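Local coordinates for protein ribulose-bisphosphate carboxylase (Alicyclobacillus acidocaldarius subsp. acidocaldarius, PDB 4NAS) that belongs to the RuBisCO large-chain family, pairing an N-terminal domain with a TIM-barrel catalytic domain, and assembles from two chains, at residues A212-L224 against A236-V250. Residues are numbered along the deposited sequence; the frame is centred on the assembly and turned at random.
Sequences AYAVNLTGPVHSL and AGALLVNVVAYGYDV. With FMT (formic acid), chain F.
The ring of Tyr-246 carries Leu-224 on one face: methyl CD2 sits 4.1 Å from the ring centroid, a CH-pi contact only 14° off the ring normal. At the rim, Val-221 CG2 packs against CD1, and Gly-219 O lies in the ring plane, taking a 2.7 Å hydrogen bond from Tyr-246 OH on one of its lone pairs. The same hydroxyl accepts from a water that is itself held by Gly-219 N, so both polar backbone atoms of the glycine are tied to the phenol, one directly and one through water. Beyond the ring, Val-221 CG2 and Val-250 CG2 meet tip to tip, while Leu-224 CD2 presses to 3.6 Å from Val-250 CG1; Val-250 of the second subunit packs against Val-250 here.

This cluster lies just beyond the C-terminal ends of two neighbouring parallel strands, 214-216 and 238-242, joined through helix 221-233 in a beta-alpha-beta crossover of the TIM barrel. Tyr-213 O starts the pairing by accepting from both Gly-237 N and Ala-238 N, which approach from the same face of its carbonyl plane. Val-215 then bonds through N to Ala-238 O and through O to Leu-240 N, and Leu-217 N closes on Leu-240 O at 2.9 Å, nearly straight at 171°. On the helix side, Leu-217, its CG anti to the backbone N (chi1 -177°), lies alongside Val-241 and sets CD2 against Val-241 CG2 and Leu-239 CD1; Leu-231 packs on Leu-217 and Leu-239. On the other side, Leu-240 CG rests 3.7 Å from Asn-216 OD1. A water that takes the N-H of Asn-242 lies 2.7 Å from Asn-216 OD1, while ND2 is bonded to Phe-181 O. Leu-240 also touches His-267, with a calcium ion about 7 Å from its side chain.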
loop_
_atom_site.group_PDB
_atom_site.type_symbol
_atom_site.label_atom_id
_atom_site.label_comp_id
_atom_site.label_asym_id
_atom_site.label_seq_id
_atom_site.Cartn_x
_atom_site.Cartn_y
_atom_site.Cartn_z
ATOM N N ALA B 212 16.422 -25.856 -1.416
ATOM C CA ALA B 212 15.128 -25.412 -1.948
ATOM C C ALA B 212 15.199 -24.030 -2.590
ATOM O O ALA B 212 16.085 -23.245 -2.298
ATOM C CB ALA B 212 14.086 -25.416 -0.840
ATOM N N TYR B 213 14.246 -23.727 -3.459
ATOM C CA TYR B 213 14.279 -22.464 -4.186
ATOM C C TYR B 213 13.029 -21.622 -3.886
ATOM O O TYR B 213 11.918 -22.095 -4.031
ATOM C CB TYR B 213 14.452 -22.752 -5.683
ATOM C CG TYR B 213 14.380 -21.556 -6.626
ATOM C CD1 TYR B 213 14.932 -20.325 -6.297
ATOM C CD2 TYR B 213 13.784 -21.689 -7.870
ATOM C CE1 TYR B 213 14.854 -19.252 -7.168
ATOM C CE2 TYR B 213 13.708 -20.646 -8.739
ATOM C CZ TYR B 213 14.240 -19.420 -8.392
ATOM O OH TYR B 213 14.151 -18.393 -9.306
ATOM N N ALA B 214 13.246 -20.381 -3.438
ATOM C CA ALA B 214 12.200 -19.383 -3.290
ATOM C C ALA B 214 12.186 -18.432 -4.495
ATOM O O ALA B 214 13.102 -17.605 -4.700
ATOM C CB ALA B 214 12.390 -18.597 -2.014
ATOM N N VAL B 215 11.135 -18.558 -5.281
ATOM C CA VAL B 215 11.051 -17.914 -6.574
ATOM C C VAL B 215 10.144 -16.701 -6.464
ATOM O O VAL B 215 9.114 -16.734 -5.795
ATOM C CB VAL B 215 10.549 -18.924 -7.649
ATOM C CG1 VAL B 215 9.196 -19.532 -7.258
ATOM C CG2 VAL B 215 10.530 -18.298 -9.021
ATOM N N ASN B 216 10.563 -15.604 -7.069
ATOM C CA ASN B 216 9.766 -14.388 -7.049
ATOM C C ASN B 216 8.398 -14.586 -7.736
ATOM O O ASN B 216 8.343 -14.993 -8.895
ATOM C CB ASN B 216 10.567 -13.254 -7.697
ATOM C CG ASN B 216 10.162 -11.869 -7.181
ATOM O OD1 ASN B 216 9.414 -11.743 -6.207
ATOM N ND2 ASN B 216 10.662 -10.825 -7.839
ATOM N N LEU B 217 7.304 -14.302 -7.021
ATOM C CA LEU B 217 5.942 -14.417 -7.583
ATOM C C LEU B 217 5.554 -13.109 -8.238
ATOM O O LEU B 217 5.477 -12.086 -7.574
ATOM C CB LEU B 217 4.935 -14.752 -6.485
ATOM C CG LEU B 217 3.487 -14.962 -6.943
ATOM C CD1 LEU B 217 3.358 -16.028 -8.051
ATOM C CD2 LEU B 217 2.672 -15.345 -5.736
ATOM N N THR B 218 5.373 -13.121 -9.554
ATOM C CA THR B 218 5.262 -11.872 -10.298
ATOM C C THR B 218 4.245 -11.954 -11.429
ATOM O O THR B 218 3.796 -13.043 -11.800
ATOM C CB THR B 218 6.608 -11.500 -10.950
ATOM O OG1 THR B 218 6.936 -12.469 -11.951
ATOM C CG2 THR B 218 7.708 -11.460 -9.930
ATOM N N GLY B 219 3.935 -10.793 -12.002
ATOM C CA GLY B 219 2.939 -10.682 -13.049
ATOM C C GLY B 219 1.656 -10.033 -12.538
ATOM O O GLY B 219 1.561 -9.637 -11.384
ATOM N N PRO B 220 0.651 -9.939 -13.409
ATOM C CA PRO B 220 -0.647 -9.309 -13.161
ATOM C C PRO B 220 -1.444 -10.028 -12.077
ATOM O O PRO B 220 -1.390 -11.260 -11.998
ATOM C CB PRO B 220 -1.375 -9.474 -14.502
ATOM C CG PRO B 220 -0.306 -9.743 -15.499
ATOM C CD PRO B 220 0.752 -10.483 -14.773
ATOM N N VAL B 221 -2.198 -9.268 -11.282
ATOM C CA VAL B 221 -2.956 -9.846 -10.177
ATOM C C VAL B 221 -3.885 -10.992 -10.618
ATOM O O VAL B 221 -3.893 -12.049 -9.988
ATOM C CB VAL B 221 -3.710 -8.765 -9.363
ATOM C CG1 VAL B 221 -4.840 -9.376 -8.556
ATOM C CG2 VAL B 221 -2.734 -8.012 -8.432
ATOM N N HIS B 222 -4.607 -10.804 -11.725
ATOM C CA HIS B 222 -5.627 -11.774 -12.163
ATOM C C HIS B 222 -5.088 -13.172 -12.506
ATOM O O HIS B 222 -5.847 -14.136 -12.609
ATOM C CB HIS B 222 -6.427 -11.225 -13.344
ATOM C CG HIS B 222 -5.627 -11.086 -14.603
ATOM N ND1 HIS B 222 -5.369 -12.151 -15.443
ATOM C CD2 HIS B 222 -5.017 -10.013 -15.160
ATOM C CE1 HIS B 222 -4.647 -11.735 -16.469
ATOM N NE2 HIS B 222 -4.421 -10.441 -16.321
ATOM N N SER B 223 -3.784 -13.292 -12.692
ATOM C CA SER B 223 -3.228 -14.597 -13.034
ATOM C C SER B 223 -2.242 -15.044 -11.952
ATOM O O SER B 223 -1.621 -16.097 -12.053
ATOM C CB SER B 223 -2.577 -14.565 -14.417
ATOM O OG SER B 223 -1.397 -13.784 -14.414
ATOM N N LEU B 224 -2.144 -14.242 -10.898
ATOM C CA LEU B 224 -1.218 -14.501 -9.801
ATOM C C LEU B 224 -1.478 -15.826 -9.071
ATOM O O LEU B 224 -0.550 -16.578 -8.777
ATOM C CB LEU B 224 -1.255 -13.342 -8.804
ATOM C CG LEU B 224 0.013 -13.121 -7.984
ATOM C CD1 LEU B 224 1.197 -12.884 -8.897
ATOM C CD2 LEU B 224 -0.176 -11.938 -7.043
ATOM N N ALA B 236 8.663 -25.595 -6.598
ATOM C CA ALA B 236 9.205 -24.460 -5.862
ATOM C C ALA B 236 9.251 -24.763 -4.358
ATOM O O ALA B 236 8.317 -25.351 -3.816
ATOM C CB ALA B 236 8.337 -23.200 -6.124
ATOM N N GLY B 237 10.318 -24.359 -3.677
ATOM C CA GLY B 237 10.372 -24.516 -2.230
ATOM C C GLY B 237 9.529 -23.472 -1.492
ATOM O O GLY B 237 8.944 -23.741 -0.449
ATOM N N ALA B 238 9.489 -22.261 -2.034
ATOM C CA ALA B 238 8.695 -21.177 -1.464
ATOM C C ALA B 238 8.381 -20.157 -2.553
ATOM O O ALA B 238 9.054 -20.105 -3.586
ATOM C CB ALA B 238 9.429 -20.508 -0.293
ATOM N N LEU B 239 7.346 -19.367 -2.326
ATOM C CA LEU B 239 7.071 -18.190 -3.136
ATOM C C LEU B 239 7.580 -16.927 -2.412
ATOM O O LEU B 239 7.199 -16.654 -1.269
ATOM C CB LEU B 239 5.567 -18.067 -3.400
ATOM C CG LEU B 239 4.845 -19.295 -3.976
ATOM C CD1 LEU B 239 3.358 -18.993 -4.176
ATOM C CD2 LEU B 239 5.462 -19.757 -5.290
ATOM N N LEU B 240 8.440 -16.176 -3.095
ATOM C CA LEU B 240 8.893 -14.860 -2.650
ATOM C C LEU B 240 7.821 -13.845 -3.052
ATOM O O LEU B 240 7.492 -13.708 -4.231
ATOM C CB LEU B 240 10.234 -14.520 -3.328
ATOM C CG LEU B 240 10.817 -13.135 -3.030
ATOM C CD1 LEU B 240 10.930 -12.949 -1.517
ATOM C CD2 LEU B 240 12.181 -12.894 -3.725
ATOM N N VAL B 241 7.226 -13.170 -2.075
ATOM C CA VAL B 241 6.168 -12.235 -2.400
ATOM C C VAL B 241 6.488 -10.870 -1.820
ATOM O O VAL B 241 6.752 -10.738 -0.613
ATOM C CB VAL B 241 4.784 -12.720 -1.878
ATOM C CG1 VAL B 241 3.679 -11.762 -2.308
ATOM C CG2 VAL B 241 4.466 -14.103 -2.406
ATOM N N ASN B 242 6.493 -9.870 -2.696
ATOM C CA ASN B 242 6.503 -8.470 -2.292
ATOM C C ASN B 242 5.123 -8.037 -1.785
ATOM O O ASN B 242 4.334 -7.397 -2.491
ATOM C CB ASN B 242 6.937 -7.602 -3.452
ATOM C CG ASN B 242 8.391 -7.856 -3.833
ATOM O OD1 ASN B 242 9.299 -7.708 -3.001
ATOM N ND2 ASN B 242 8.612 -8.270 -5.075
ATOM N N VAL B 243 4.858 -8.393 -0.549
ATOM C CA VAL B 243 3.490 -8.288 -0.018
ATOM C C VAL B 243 2.898 -6.889 -0.086
ATOM O O VAL B 243 1.740 -6.678 -0.527
ATOM C CB VAL B 243 3.455 -8.800 1.416
ATOM C CG1 VAL B 243 2.021 -8.768 1.940
ATOM C CG2 VAL B 243 4.011 -10.222 1.445
ATOM N N VAL B 244 3.663 -5.913 0.386
ATOM C CA VAL B 244 3.162 -4.539 0.431
ATOM C C VAL B 244 2.940 -3.966 -0.979
ATOM O O VAL B 244 2.008 -3.184 -1.201
ATOM C CB VAL B 244 4.085 -3.606 1.292
ATOM C CG1 VAL B 244 3.583 -2.129 1.293
ATOM C CG2 VAL B 244 4.185 -4.134 2.726
ATOM N N ALA B 245 3.778 -4.350 -1.939
ATOM C CA ALA B 245 3.588 -3.862 -3.304
ATOM C C ALA B 245 2.269 -4.393 -3.876
ATOM O O ALA B 245 1.530 -3.684 -4.593
ATOM C CB ALA B 245 4.756 -4.263 -4.183
ATOM N N TYR B 246 1.959 -5.641 -3.550
ATOM C CA TYR B 246 0.788 -6.267 -4.159
ATOM C C TYR B 246 -0.483 -5.976 -3.367
ATOM O O TYR B 246 -1.567 -5.878 -3.942
ATOM C CB TYR B 246 0.984 -7.767 -4.272
ATOM C CG TYR B 246 1.583 -8.194 -5.585
ATOM C CD1 TYR B 246 0.877 -8.027 -6.772
ATOM C CD2 TYR B 246 2.837 -8.791 -5.640
ATOM C CE1 TYR B 246 1.410 -8.426 -7.978
ATOM C CE2 TYR B 246 3.387 -9.198 -6.865
ATOM C CZ TYR B 246 2.664 -9.010 -8.022
ATOM O OH TYR B 246 3.168 -9.429 -9.232
ATOM N N GLY B 247 -0.339 -5.828 -2.051
ATOM C CA GLY B 247 -1.483 -5.640 -1.176
ATOM C C GLY B 247 -1.778 -6.857 -0.328
ATOM O O GLY B 247 -1.662 -7.983 -0.808
ATOM N N TYR B 248 -2.230 -6.658 0.912
ATOM C CA TYR B 248 -2.364 -7.795 1.824
ATOM C C TYR B 248 -3.479 -8.764 1.434
ATOM O O TYR B 248 -3.368 -9.982 1.662
ATOM C CB TYR B 248 -2.533 -7.350 3.289
ATOM C CG TYR B 248 -1.349 -6.633 3.900
ATOM C CD1 TYR B 248 -0.335 -7.344 4.553
ATOM C CD2 TYR B 248 -1.260 -5.253 3.866
ATOM C CE1 TYR B 248 0.746 -6.699 5.116
ATOM C CE2 TYR B 248 -0.170 -4.593 4.428
ATOM C CZ TYR B 248 0.818 -5.320 5.065
ATOM O OH TYR B 248 1.892 -4.664 5.627
ATOM N N ASP B 249 -4.563 -8.226 0.885
ATOM C CA ASP B 249 -5.683 -9.068 0.470
ATOM C C ASP B 249 -5.305 -9.972 -0.679
ATOM O O ASP B 249 -5.823 -11.084 -0.764
ATOM C CB ASP B 249 -6.905 -8.242 0.088
ATOM C CG ASP B 249 -7.634 -7.703 1.295
ATOM O OD1 ASP B 249 -7.866 -8.484 2.247
ATOM O OD2 ASP B 249 -7.938 -6.493 1.305
ATOM N N VAL B 250 -4.445 -9.471 -1.574
ATOM C CA VAL B 250 -3.929 -10.263 -2.675
ATOM C C VAL B 250 -3.201 -11.475 -2.125
ATOM O O VAL B 250 -3.487 -12.612 -2.524
ATOM C CB VAL B 250 -2.931 -9.473 -3.566
ATOM C CG1 VAL B 250 -2.079 -10.435 -4.368
ATOM C CG2 VAL B 250 -3.654 -8.554 -4.515
HETATM C C FMT F . -1.644 -5.966 -13.174
HETATM O O1 FMT F . -1.459 -4.751 -13.383
HETATM O O2 FMT F . -2.578 -6.498 -12.532
HETATM O O HOH W 1 7.055 -10.703 -5.547
HETATM O O HOH W 2 5.042 -8.234 -10.547
#